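Local coordinates for protein acyltransferase (Streptococcus pneumoniae, PDB 5UG1) that serves as the catalytic domain of a peptidoglycan O-acetyltransferase, which transfers acetyl groups to sugar hydroxyls of the bacterial cell wall, at residues V90-G95 against K107-M112; E43-N48 against K79-G84; T19-A24 against K158-T163; D11-R16 against D142-G147. One frame throughout, in Å; residues are numbered along the deposited sequence.

Contact 1 (V90-G95 against K107-M112); sequences VTPYEG and KAAAYM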
loop_
_atom_site.group_PDB
_atom_site.type_symbol
_atom_site.label_atom_id
_atom_site.label_comp_id
_atom_site.label_asym_id
_atom_site.label_seq_id
_atom_site.Cartn_x
_atom_site.Cartn_y
_atom_site.Cartn_z
ATOM N N VAL A 90 -1.488 -1.487 -2.027
ATOM C CA VAL A 90 -1.195 -0.156 -2.553
ATOM C C VAL A 90 -0.095 -0.289 -3.608
ATOM O O VAL A 90 1.051 -0.635 -3.289
ATOM C CB VAL A 90 -0.789 0.814 -1.440
ATOM C CG1 VAL A 90 -0.998 2.259 -1.912
ATOM C CG2 VAL A 90 -1.591 0.547 -0.177
ATOM N N THR A 91 -0.436 -0.012 -4.870
ATOM C CA THR A 91 0.517 -0.202 -5.952
ATOM C C THR A 91 1.649 0.818 -5.840
ATOM O O THR A 91 1.438 1.943 -5.374
ATOM C CB THR A 91 -0.159 -0.072 -7.319
ATOM O OG1 THR A 91 -0.856 1.180 -7.403
ATOM C CG2 THR A 91 -1.135 -1.256 -7.591
ATOM N N PRO A 92 2.867 0.442 -6.226
ATOM C CA PRO A 92 3.998 1.362 -6.110
ATOM C C PRO A 92 4.113 2.255 -7.337
ATOM O O PRO A 92 3.612 1.939 -8.415
ATOM C CB PRO A 92 5.203 0.418 -6.000
ATOM C CG PRO A 92 4.783 -0.775 -6.775
ATOM C CD PRO A 92 3.295 -0.904 -6.650
ATOM N N TYR A 93 4.797 3.386 -7.154
ATOM C CA TYR A 93 5.021 4.328 -8.249
ATOM C C TYR A 93 6.460 4.825 -8.240
ATOM O O TYR A 93 6.876 5.516 -7.304
ATOM C CB TYR A 93 4.058 5.511 -8.163
ATOM C CG TYR A 93 4.307 6.542 -9.229
ATOM C CD1 TYR A 93 3.953 6.304 -10.555
ATOM C CD2 TYR A 93 4.913 7.760 -8.915
ATOM C CE1 TYR A 93 4.198 7.262 -11.539
ATOM C CE2 TYR A 93 5.151 8.716 -9.884
ATOM C CZ TYR A 93 4.799 8.462 -11.195
ATOM O OH TYR A 93 5.041 9.422 -12.155
ATOM N N GLU A 94 7.197 4.483 -9.297
ATOM C CA GLU A 94 8.491 5.072 -9.645
ATOM C C GLU A 94 8.270 5.946 -10.881
ATOM O O GLU A 94 7.987 5.435 -11.972
ATOM C CB GLU A 94 9.531 3.974 -9.903
ATOM C CG GLU A 94 10.779 4.401 -10.694
ATOM C CD GLU A 94 11.642 5.399 -9.934
ATOM O OE1 GLU A 94 12.286 4.989 -8.942
ATOM O OE2 GLU A 94 11.654 6.595 -10.312
ATOM N N GLY A 95 8.380 7.266 -10.710
ATOM C CA GLY A 95 8.041 8.173 -11.788
ATOM C C GLY A 95 9.107 8.350 -12.851
ATOM O O GLY A 95 8.779 8.774 -13.963
ATOM N N LYS A 107 5.575 -3.456 -13.853
ATOM C CA LYS A 107 5.128 -4.845 -13.816
ATOM C C LYS A 107 4.569 -5.210 -12.443
ATOM O O LYS A 107 3.562 -5.918 -12.346
ATOM C CB LYS A 107 6.278 -5.782 -14.202
ATOM C CG LYS A 107 6.572 -5.857 -15.714
ATOM C CD LYS A 107 7.891 -6.605 -16.000
ATOM C CE LYS A 107 8.232 -6.647 -17.480
ATOM N NZ LYS A 107 9.218 -7.729 -17.786
ATOM N N ALA A 108 5.194 -4.726 -11.367
ATOM C CA ALA A 108 4.703 -5.057 -10.028
ATOM C C ALA A 108 3.310 -4.488 -9.807
ATOM O O ALA A 108 2.398 -5.194 -9.359
ATOM C CB ALA A 108 5.671 -4.549 -8.957
ATOM N N ALA A 109 3.125 -3.210 -10.127
ATOM C CA ALA A 109 1.803 -2.609 -10.034
ATOM C C ALA A 109 0.789 -3.418 -10.830
ATOM O O ALA A 109 -0.305 -3.700 -10.342
ATOM C CB ALA A 109 1.845 -1.157 -10.523
ATOM N N ALA A 110 1.144 -3.812 -12.057
ATOM C CA ALA A 110 0.206 -4.563 -12.892
ATOM C C ALA A 110 -0.157 -5.899 -12.259
ATOM O O ALA A 110 -1.326 -6.303 -12.266
ATOM C CB ALA A 110 0.797 -4.779 -14.289
ATOM N N TYR A 111 0.840 -6.603 -11.721
ATOM C CA TYR A 111 0.604 -7.904 -11.104
ATOM C C TYR A 111 -0.266 -7.790 -9.855
ATOM O O TYR A 111 -1.111 -8.658 -9.605
ATOM C CB TYR A 111 1.943 -8.558 -10.764
ATOM C CG TYR A 111 1.823 -10.010 -10.395
ATOM C CD1 TYR A 111 1.380 -10.941 -11.330
ATOM C CD2 TYR A 111 2.148 -10.457 -9.124
ATOM C CE1 TYR A 111 1.258 -12.266 -11.009
ATOM C CE2 TYR A 111 2.035 -11.799 -8.791
ATOM C CZ TYR A 111 1.589 -12.698 -9.745
ATOM O OH TYR A 111 1.461 -14.036 -9.451
ATOM N N MET A 112 -0.053 -6.746 -9.045
ATOM C CA MET A 112 -0.911 -6.492 -7.890
ATOM C C MET A 112 -2.348 -6.234 -8.317
ATOM O O MET A 112 -3.287 -6.696 -7.664
ATOM C CB MET A 112 -0.388 -5.301 -7.084
ATOM C CG MET A 112 1.023 -5.473 -6.529
ATOM S SD MET A 112 1.733 -3.921 -5.951
ATOM C CE MET A 112 0.668 -3.632 -4.528
#

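Contact 2 (E43-N48 against K79-G84); sequences EIMLNN and KNLPKG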
loop_
_atom_site.group_PDB
_atom_site.type_symbol
_atom_site.label_atom_id
_atom_site.label_comp_id
_atom_site.label_asym_id
_atom_site.label_seq_id
_atom_site.Cartn_x
_atom_site.Cartn_y
_atom_site.Cartn_z
ATOM N N GLU A 43 6.551 -10.441 6.729
ATOM C CA GLU A 43 6.980 -10.901 8.047
ATOM C C GLU A 43 6.296 -10.105 9.157
ATOM O O GLU A 43 5.827 -10.688 10.142
ATOM C CB GLU A 43 8.501 -10.803 8.146
ATOM C CG GLU A 43 9.253 -11.684 7.119
ATOM C CD GLU A 43 10.667 -11.185 6.849
ATOM O OE1 GLU A 43 11.023 -10.105 7.370
ATOM O OE2 GLU A 43 11.422 -11.861 6.115
ATOM N N ILE A 44 6.210 -8.780 8.999
ATOM C CA ILE A 44 5.500 -7.929 9.964
ATOM C C ILE A 44 4.040 -8.345 10.079
ATOM O O ILE A 44 3.485 -8.422 11.188
ATOM C CB ILE A 44 5.621 -6.443 9.569
ATOM C CG1 ILE A 44 7.075 -5.970 9.682
ATOM C CG2 ILE A 44 4.708 -5.558 10.434
ATOM C CD1 ILE A 44 7.292 -4.547 9.187
ATOM N N MET A 45 3.396 -8.627 8.932
ATOM C CA MET A 45 1.993 -9.040 8.923
ATOM C C MET A 45 1.761 -10.278 9.787
ATOM O O MET A 45 0.882 -10.287 10.659
ATOM C CB MET A 45 1.533 -9.313 7.493
ATOM C CG MET A 45 0.051 -9.703 7.413
ATOM S SD MET A 45 -0.480 -10.127 5.752
ATOM C CE MET A 45 0.487 -11.622 5.471
ATOM N N LEU A 46 2.542 -11.339 9.551
ATOM C CA LEU A 46 2.384 -12.577 10.313
ATOM C C LEU A 46 2.818 -12.419 11.767
ATOM O O LEU A 46 2.211 -13.013 12.666
ATOM C CB LEU A 46 3.176 -13.695 9.658
ATOM C CG LEU A 46 2.645 -14.111 8.291
ATOM C CD1 LEU A 46 3.568 -15.171 7.716
ATOM C CD2 LEU A 46 1.196 -14.606 8.407
ATOM N N ASN A 47 3.890 -11.666 12.024
ATOM C CA ASN A 47 4.259 -11.400 13.412
ATOM C C ASN A 47 3.094 -10.760 14.160
ATOM O O ASN A 47 2.753 -11.174 15.274
ATOM C CB ASN A 47 5.508 -10.514 13.480
ATOM C CG ASN A 47 6.819 -11.312 13.340
ATOM O OD1 ASN A 47 6.870 -12.506 13.607
ATOM N ND2 ASN A 47 7.883 -10.634 12.939
ATOM N N ASN A 48 2.440 -9.773 13.538
ATOM C CA ASN A 48 1.301 -9.122 14.183
ATOM C C ASN A 48 0.113 -10.072 14.321
ATOM O O ASN A 48 -0.576 -10.060 15.347
ATOM C CB ASN A 48 0.894 -7.864 13.411
ATOM C CG ASN A 48 1.705 -6.629 13.818
ATOM O OD1 ASN A 48 1.356 -5.919 14.769
ATOM N ND2 ASN A 48 2.774 -6.362 13.087
ATOM N N LYS A 79 -0.751 -15.108 -0.233
ATOM C CA LYS A 79 -0.941 -16.463 0.287
ATOM C C LYS A 79 -0.970 -16.474 1.814
ATOM O O LYS A 79 -1.728 -17.230 2.431
ATOM C CB LYS A 79 0.178 -17.374 -0.231
ATOM C CG LYS A 79 0.258 -18.750 0.435
ATOM C CD LYS A 79 -0.821 -19.695 -0.064
ATOM C CE LYS A 79 -0.813 -21.013 0.698
ATOM N NZ LYS A 79 0.527 -21.673 0.681
ATOM N N ASN A 80 -0.154 -15.642 2.441
ATOM C CA ASN A 80 0.052 -15.732 3.875
ATOM C C ASN A 80 -0.914 -14.870 4.668
ATOM O O ASN A 80 -0.868 -14.901 5.902
ATOM C CB ASN A 80 1.500 -15.369 4.219
ATOM C CG ASN A 80 2.440 -16.571 4.097
ATOM O OD1 ASN A 80 2.525 -17.399 5.006
ATOM N ND2 ASN A 80 3.143 -16.670 2.969
ATOM N N LEU A 81 -1.782 -14.114 3.999
ATOM C CA LEU A 81 -2.812 -13.372 4.712
ATOM C C LEU A 81 -3.604 -14.345 5.581
ATOM O O LEU A 81 -4.074 -15.372 5.074
ATOM C CB LEU A 81 -3.746 -12.656 3.737
ATOM C CG LEU A 81 -4.904 -11.869 4.349
ATOM C CD1 LEU A 81 -4.404 -10.545 4.923
ATOM C CD2 LEU A 81 -6.009 -11.636 3.331
ATOM N N PRO A 82 -3.727 -14.091 6.881
ATOM C CA PRO A 82 -4.407 -15.060 7.745
ATOM C C PRO A 82 -5.898 -15.036 7.498
ATOM O O PRO A 82 -6.464 -14.024 7.077
ATOM C CB PRO A 82 -4.074 -14.580 9.165
ATOM C CG PRO A 82 -2.969 -13.582 9.001
ATOM C CD PRO A 82 -3.168 -12.970 7.649
ATOM N N LYS A 83 -6.528 -16.180 7.751
ATOM C CA LYS A 83 -7.977 -16.270 7.706
ATOM C C LYS A 83 -8.595 -15.152 8.531
ATOM O O LYS A 83 -8.091 -14.803 9.602
ATOM C CB LYS A 83 -8.432 -17.631 8.246
ATOM C CG LYS A 83 -8.121 -18.783 7.316
ATOM C CD LYS A 83 -8.611 -20.122 7.875
ATOM C CE LYS A 83 -7.462 -20.955 8.448
ATOM N NZ LYS A 83 -7.877 -22.348 8.809
ATOM N N GLY A 84 -9.683 -14.578 8.013
ATOM C CA GLY A 84 -10.468 -13.611 8.747
ATOM C C GLY A 84 -10.163 -12.166 8.430
ATOM O O GLY A 84 -10.747 -11.273 9.059
#

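Contact 3 (T19-A24 against K158-T163); sequences TALQTA and KLYADT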
loop_
_atom_site.group_PDB
_atom_site.type_symbol
_atom_site.label_atom_id
_atom_site.label_comp_id
_atom_site.label_asym_id
_atom_site.label_seq_id
_atom_site.Cartn_x
_atom_site.Cartn_y
_atom_site.Cartn_z
ATOM N N THR A 19 0.864 11.870 8.404
ATOM C CA THR A 19 -0.128 12.759 8.998
ATOM C C THR A 19 -1.424 12.761 8.199
ATOM O O THR A 19 -2.519 12.801 8.777
ATOM C CB THR A 19 0.439 14.166 9.089
ATOM O OG1 THR A 19 1.740 14.098 9.685
ATOM C CG2 THR A 19 -0.471 15.041 9.921
ATOM N N ALA A 20 -1.322 12.726 6.868
ATOM C CA ALA A 20 -2.528 12.736 6.045
ATOM C C ALA A 20 -3.295 11.430 6.201
ATOM O O ALA A 20 -4.527 11.431 6.273
ATOM C CB ALA A 20 -2.170 12.989 4.578
ATOM N N LEU A 21 -2.576 10.312 6.285
ATOM C CA LEU A 21 -3.218 9.021 6.508
ATOM C C LEU A 21 -4.012 9.023 7.804
ATOM O O LEU A 21 -5.181 8.626 7.825
ATOM C CB LEU A 21 -2.161 7.912 6.525
ATOM C CG LEU A 21 -1.662 7.472 5.151
ATOM C CD1 LEU A 21 -0.468 6.544 5.290
ATOM C CD2 LEU A 21 -2.792 6.805 4.370
ATOM N N GLN A 22 -3.379 9.467 8.899
ATOM C CA GLN A 22 -4.037 9.498 10.204
ATOM C C GLN A 22 -5.224 10.447 10.205
ATOM O O GLN A 22 -6.236 10.185 10.861
ATOM C CB GLN A 22 -3.049 9.919 11.289
ATOM C CG GLN A 22 -3.442 9.439 12.668
ATOM C CD GLN A 22 -3.372 7.937 12.769
ATOM O OE1 GLN A 22 -2.286 7.364 12.897
ATOM N NE2 GLN A 22 -4.527 7.281 12.682
ATOM N N THR A 23 -5.108 11.561 9.486
ATOM C CA THR A 23 -6.208 12.519 9.400
ATOM C C THR A 23 -7.369 11.946 8.600
ATOM O O THR A 23 -8.532 12.093 8.990
ATOM C CB THR A 23 -5.698 13.825 8.785
ATOM O OG1 THR A 23 -4.763 14.422 9.688
ATOM C CG2 THR A 23 -6.836 14.809 8.532
ATOM N N ALA A 24 -7.071 11.255 7.497
ATOM C CA ALA A 24 -8.128 10.703 6.663
ATOM C C ALA A 24 -8.713 9.432 7.253
ATOM O O ALA A 24 -9.873 9.109 6.986
ATOM C CB ALA A 24 -7.599 10.429 5.254
ATOM N N LYS A 158 -2.219 14.068 0.738
ATOM C CA LYS A 158 -3.668 13.943 0.771
ATOM C C LYS A 158 -4.175 13.040 -0.348
ATOM O O LYS A 158 -5.117 12.265 -0.142
ATOM C CB LYS A 158 -4.306 15.328 0.688
ATOM C CG LYS A 158 -5.786 15.317 0.932
ATOM C CD LYS A 158 -6.372 16.701 0.901
ATOM C CE LYS A 158 -7.765 16.642 1.495
ATOM N NZ LYS A 158 -8.343 15.266 1.329
ATOM N N LEU A 159 -3.571 13.128 -1.542
ATOM C CA LEU A 159 -3.929 12.212 -2.622
ATOM C C LEU A 159 -3.622 10.776 -2.239
ATOM O O LEU A 159 -4.409 9.864 -2.523
ATOM C CB LEU A 159 -3.172 12.568 -3.904
ATOM C CG LEU A 159 -3.704 13.708 -4.766
ATOM C CD1 LEU A 159 -2.619 14.172 -5.723
ATOM C CD2 LEU A 159 -4.926 13.241 -5.526
ATOM N N TYR A 160 -2.470 10.559 -1.606
ATOM C CA TYR A 160 -2.087 9.219 -1.196
ATOM C C TYR A 160 -3.047 8.685 -0.140
ATOM O O TYR A 160 -3.549 7.563 -0.259
ATOM C CB TYR A 160 -0.646 9.237 -0.694
ATOM C CG TYR A 160 -0.049 7.888 -0.350
ATOM C CD1 TYR A 160 -0.245 7.320 0.901
ATOM C CD2 TYR A 160 0.737 7.201 -1.266
ATOM C CE1 TYR A 160 0.306 6.098 1.236
ATOM C CE2 TYR A 160 1.304 5.969 -0.939
ATOM C CZ TYR A 160 1.083 5.425 0.317
ATOM O OH TYR A 160 1.633 4.207 0.659
ATOM N N ALA A 161 -3.351 9.492 0.878
ATOM C CA ALA A 161 -4.262 9.032 1.919
ATOM C C ALA A 161 -5.661 8.776 1.366
ATOM O O ALA A 161 -6.304 7.782 1.724
ATOM C CB ALA A 161 -4.308 10.046 3.061
ATOM N N ASP A 162 -6.150 9.657 0.484
ATOM C CA ASP A 162 -7.507 9.496 -0.038
ATOM C C ASP A 162 -7.632 8.261 -0.920
ATOM O O ASP A 162 -8.713 7.663 -0.995
ATOM C CB ASP A 162 -7.937 10.732 -0.814
ATOM C CG ASP A 162 -8.276 11.909 0.097
ATOM O OD1 ASP A 162 -8.588 11.680 1.291
ATOM O OD2 ASP A 162 -8.232 13.064 -0.385
ATOM N N THR A 163 -6.554 7.878 -1.605
ATOM C CA THR A 163 -6.582 6.662 -2.406
ATOM C C THR A 163 -6.855 5.448 -1.530
ATOM O O THR A 163 -7.680 4.592 -1.867
ATOM C CB THR A 163 -5.258 6.502 -3.152
ATOM O OG1 THR A 163 -5.013 7.674 -3.940
ATOM C CG2 THR A 163 -5.308 5.291 -4.073
#

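Contact 4 (D11-R16 against D142-G147); sequences DSVALR and DQVHFG. With 03S (methanesulfonic acid), chain B.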
loop_
_atom_site.group_PDB
_atom_site.type_symbol
_atom_site.label_atom_id
_atom_site.label_comp_id
_atom_site.label_asym_id
_atom_site.label_seq_id
_atom_site.Cartn_x
_atom_site.Cartn_y
_atom_site.Cartn_z
ATOM N N ASP A 11 5.880 1.520 3.644
ATOM C CA ASP A 11 7.217 1.987 3.341
ATOM C C ASP A 11 7.404 3.498 3.544
ATOM O O ASP A 11 6.590 4.149 4.111
ATOM C CB ASP A 11 7.647 1.525 1.946
ATOM C CG ASP A 11 6.811 2.114 0.843
ATOM O OD1 ASP A 11 6.028 2.983 1.084
ATOM O OD2 ASP A 11 6.943 1.705 -0.279
ATOM N N SER A 12 8.512 4.019 3.072
ATOM C CA SER A 12 8.812 5.421 3.205
ATOM C C SER A 12 7.826 6.337 2.513
ATOM O O SER A 12 7.656 7.421 2.926
ATOM C CB SER A 12 10.195 5.714 2.682
ATOM O OG SER A 12 10.205 5.683 1.306
ATOM N N VAL A 13 7.204 5.873 1.446
ATOM C CA VAL A 13 6.210 6.661 0.771
ATOM C C VAL A 13 4.978 6.843 1.663
ATOM O O VAL A 13 4.494 7.924 1.834
ATOM C CB VAL A 13 5.868 6.102 -0.615
ATOM C CG1 VAL A 13 4.845 6.955 -1.307
ATOM C CG2 VAL A 13 7.106 6.042 -1.458
ATOM N N ALA A 14 4.513 5.742 2.222
ATOM C CA ALA A 14 3.477 5.775 3.220
ATOM C C ALA A 14 3.898 6.611 4.438
ATOM O O ALA A 14 3.120 7.392 4.936
ATOM C CB ALA A 14 3.082 4.394 3.629
ATOM N N LEU A 15 5.146 6.471 4.861
ATOM C CA LEU A 15 5.604 7.227 6.019
ATOM C C LEU A 15 5.570 8.723 5.733
ATOM O O LEU A 15 5.265 9.533 6.620
ATOM C CB LEU A 15 7.007 6.781 6.412
ATOM C CG LEU A 15 7.544 7.485 7.660
ATOM C CD1 LEU A 15 6.670 7.192 8.869
ATOM C CD2 LEU A 15 9.008 7.128 7.936
ATOM N N ARG A 16 5.859 9.103 4.487
ATOM C CA ARG A 16 5.784 10.506 4.099
ATOM C C ARG A 16 4.358 11.038 4.200
ATOM O O ARG A 16 4.153 12.221 4.487
ATOM C CB ARG A 16 6.338 10.656 2.680
ATOM C CG ARG A 16 6.658 12.082 2.239
ATOM C CD ARG A 16 7.285 12.054 0.842
ATOM N NE ARG A 16 7.549 13.377 0.281
ATOM C CZ ARG A 16 8.602 14.122 0.596
ATOM N NH1 ARG A 16 9.481 13.667 1.480
ATOM N NH2 ARG A 16 8.781 15.312 0.027
ATOM N N ASP A 142 12.322 13.329 -6.441
ATOM C CA ASP A 142 13.001 12.104 -6.840
ATOM C C ASP A 142 12.087 11.147 -7.600
ATOM O O ASP A 142 12.517 10.029 -7.913
ATOM C CB ASP A 142 13.584 11.403 -5.609
ATOM C CG ASP A 142 12.504 10.822 -4.694
ATOM O OD1 ASP A 142 11.300 11.060 -4.931
ATOM O OD2 ASP A 142 12.863 10.135 -3.715
ATOM N N GLN A 143 10.874 11.575 -7.886
ATOM C CA GLN A 143 9.909 10.790 -8.610
ATOM C C GLN A 143 9.244 9.656 -7.800
ATOM O O GLN A 143 8.598 8.832 -8.369
ATOM C CB GLN A 143 10.518 10.199 -9.864
ATOM C CG GLN A 143 11.029 11.182 -10.907
ATOM C CD GLN A 143 10.038 12.230 -11.316
ATOM O OE1 GLN A 143 9.225 12.024 -12.165
ATOM N NE2 GLN A 143 10.129 13.353 -10.723
ATOM N N VAL A 144 9.405 9.667 -6.488
ATOM C CA VAL A 144 8.885 8.642 -5.611
ATOM C C VAL A 144 8.303 9.230 -4.322
ATOM O O VAL A 144 7.270 8.821 -3.857
ATOM C CB VAL A 144 9.981 7.638 -5.234
ATOM C CG1 VAL A 144 9.490 6.638 -4.218
ATOM C CG2 VAL A 144 10.540 6.950 -6.449
ATOM N N HIS A 145 9.030 10.183 -3.778
ATOM C CA HIS A 145 8.640 10.918 -2.612
ATOM C C HIS A 145 7.967 12.200 -3.046
ATOM O O HIS A 145 8.615 13.145 -3.381
ATOM C CB HIS A 145 9.837 11.183 -1.706
ATOM C CG HIS A 145 10.468 9.941 -1.159
ATOM N ND1 HIS A 145 11.551 9.344 -1.742
ATOM C CD2 HIS A 145 10.133 9.163 -0.112
ATOM C CE1 HIS A 145 11.868 8.264 -1.066
ATOM N NE2 HIS A 145 11.030 8.138 -0.066
ATOM N N PHE A 146 6.652 12.205 -3.050
ATOM C CA PHE A 146 5.875 13.318 -3.559
ATOM C C PHE A 146 6.170 14.664 -2.894
ATOM O O PHE A 146 6.483 14.718 -1.746
ATOM C CB PHE A 146 4.386 12.990 -3.439
ATOM C CG PHE A 146 3.973 12.574 -2.069
ATOM C CD1 PHE A 146 3.873 13.495 -1.063
ATOM C CD2 PHE A 146 3.691 11.268 -1.786
ATOM C CE1 PHE A 146 3.531 13.123 0.192
ATOM C CE2 PHE A 146 3.345 10.890 -0.540
ATOM C CZ PHE A 146 3.246 11.807 0.458
ATOM N N GLY A 147 6.052 15.741 -3.656
ATOM C CA GLY A 147 6.198 17.079 -3.110
ATOM C C GLY A 147 7.615 17.614 -3.005
ATOM O O GLY A 147 8.492 16.972 -2.419
HETATM S S10 03S B . 10.962 4.679 0.453
HETATM O O11 03S B . 10.621 5.057 -0.937
HETATM O O12 03S B . 10.430 3.329 0.743
HETATM C C13 03S B . 12.614 4.675 0.637
#

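Contact 1 (V90-G95 against K107-M112)
This is a beta-alpha connection of the parallel sheet: the loop that leaves strand 86-90 runs along helix 102-118, which follows it in the chain, and residues 90-92 meet one face of that helix. M112 does most of the work. Its CG lies anti to the carbonyl carbon (chi1 -60°), and a bend at chi3 (68°) turns the methyl onto the backbone, so that M112 CE comes to 3.3 Å from V90 O. At the same bend M112 SD meets P92 CD at 3.5 Å, tip to tip. One turn back along the helix, A109 CB lies 3.9 Å from T91 CB, and T91 CG2, anti to its own carbonyl carbon, reaches A109 O at 3.8 Å. A108 CB gives P92 CG a looser neighbour at 4.4 Å. No hydrogen bond crosses between the segments. T91 OG1 is instead tied to D126 and to the backbone N of N128, while P92 O receives the side-chain amide of N128, so the polar side of the loop is held by N128 of helix 127-132 and by D126 just before that helix. Such apolar seating of a helix over the C-terminal end of its preceding strand belongs to layered alpha/beta folds, here the atypical alpha/beta hydrolase fold.

Contact 2 (E43-N48 against K79-G84)
I44 O is gripped twice, both times from N48 one turn on: by the backbone N at 2.9 Å, as in any helix, and by the side-chain ND2, also at 2.9 Å. The second bond is nearly straight (167° at the hydrogen) and lies close to the amide plane of N48, yet ND2 stands above the carbonyl plane of I44 and not on a lone pair. That polar clamp is internal to helix 38-50. Between the segments the touching groups are mostly carbon and sulphur, set against the polar atoms of N80, toward the end of helix 70-80 and in the loop leading to strand 86-90. M45 leaves its helix with CG anti to the backbone N (chi1 -178°), runs straight to SD and then bends at chi3 (66°), which lays M45 CE 3.6 Å from N80 O. L46 CD2 comes still closer to that same oxygen, at 3.3 Å. The side chains of L46 and N80 cross at about a right angle, and L46 CD1 lies 3.7 Å from N80 OD1, while N80 ND2 is taken up by S76 O in its own helix. M45 also crosses L81 at about a right angle, with M45 SD 4.0 Å from L81 CD1. P82 adds a looser contact, its CG 4.3 Å from L46 CD2. On the sheet side, I9 and M87 pack against M45, and M87 also receives L81. With no hydrogen bond between the segments, cohesion probably rests on dispersion and on partial burial of apolar surface, and directional bonding has no part in joining them.

Contact 3 (T19-A24 against K158-T163)
L21 carries its CG anti to the carbonyl carbon and beside the backbone N (chi1 -79°), which swings both methyls across to the other helix, while Y160 has its CG anti to the backbone N (chi1 -174°) and drops its ring obliquely past the leucine. L21 CD2 consequently rests against the backbone of the partner helix, 3.6 Å from A161 CA. The other branch, L21 CD1, meets the Y160 ring at its edge, near the ring plane, with CE1 4.2 Å away. A161 is the tightest point. Its methyl presses on the backbone of the opposite helix, A161 CB lying 3.5 Å from A20 O. It also touches A20 CB at 3.9 Å and, a turn further on, A24 CB at 4.0 Å. Small residues facing one another in this way let the axes of helix 19-24 and helix 158-163 approach to 8.2 Å, crossing at -43°. Both helices cover one side of the parallel sheet of this alpha/beta fold: L21 also leans on I30 of strand 29-32, and Y160 continues inward to V13 and A14 and meets W127 edge-to-face. Toward solvent the chemistry becomes polar but stays within one helix. K158 NZ bridges to D162 OD2 at 2.8 Å, on the syn lone pair of that oxygen, one turn along, and D162 OD1 is only a loose neighbour of the A24 methyl.

Contact 4 (D11-R16 against D142-G147)
The covalent link comes first: S12 OG is bonded to S10 of the methylsulfonyl group at 1.5 Å, and S12 N donates to sulfonyl O12 at 3.1 Å. Hydrogen bonds then run outward in a line. H145 NE2 donates to S12 OG at 2.9 Å, somewhat bent (147°) and tilted from the ring plane. On the far side H145 ND1 meets the syn lone pair of D142 OD2 at a very short 2.5 Å, almost straight (175°), while D142 OD1 takes the backbone N of V144 (an Asx turn) and of H145, which completes an Asx motif; together these fix the imidazole, and the carboxylate would probably raise its basicity. R16, extended to NE, grips F146 O side-on, with NE at 2.7 Å on a lone pair and NH2 at 3.0 Å from above the carbonyl plane; its bond to G147 O is weak. Among the packing contacts, R16 CD sits over the F146 ring in a CH-pi contact, 4.0 Å from the centroid, and V13 CG2 meets V144 CG1 at 3.7 Å beside the adduct. Ser, His and Asp so aligned, the last two in a DxxH sequence, are consistent with the catalytic triad of SGNH-type hydrolases, with S12 N a likely oxyanion-hole donor.

How the contacts relate
Contacts 1 and 4 are buried; contacts 2 and 3 are only partly so, and contact 2 sits apart, on the opposite side of the chain's centre from contact 4. The other three all touch one another. Contact 1 reaches contact 4 by a probable hydrogen bond from G95 N to Q143 O and contact 3 by packing of V90 CG1 on Y160 OH, while L21 CD1 of contact 3 packs on A14 O of contact 4; helices 12-16 and 18-24 also follow directly in sequence. Chemistry tracks place: contacts 1 to 3, which pack helices over loops or over each other, have no hydrogen bond between their segments, whereas contact 4, at the active site, has several and carries the covalent adduct on S12.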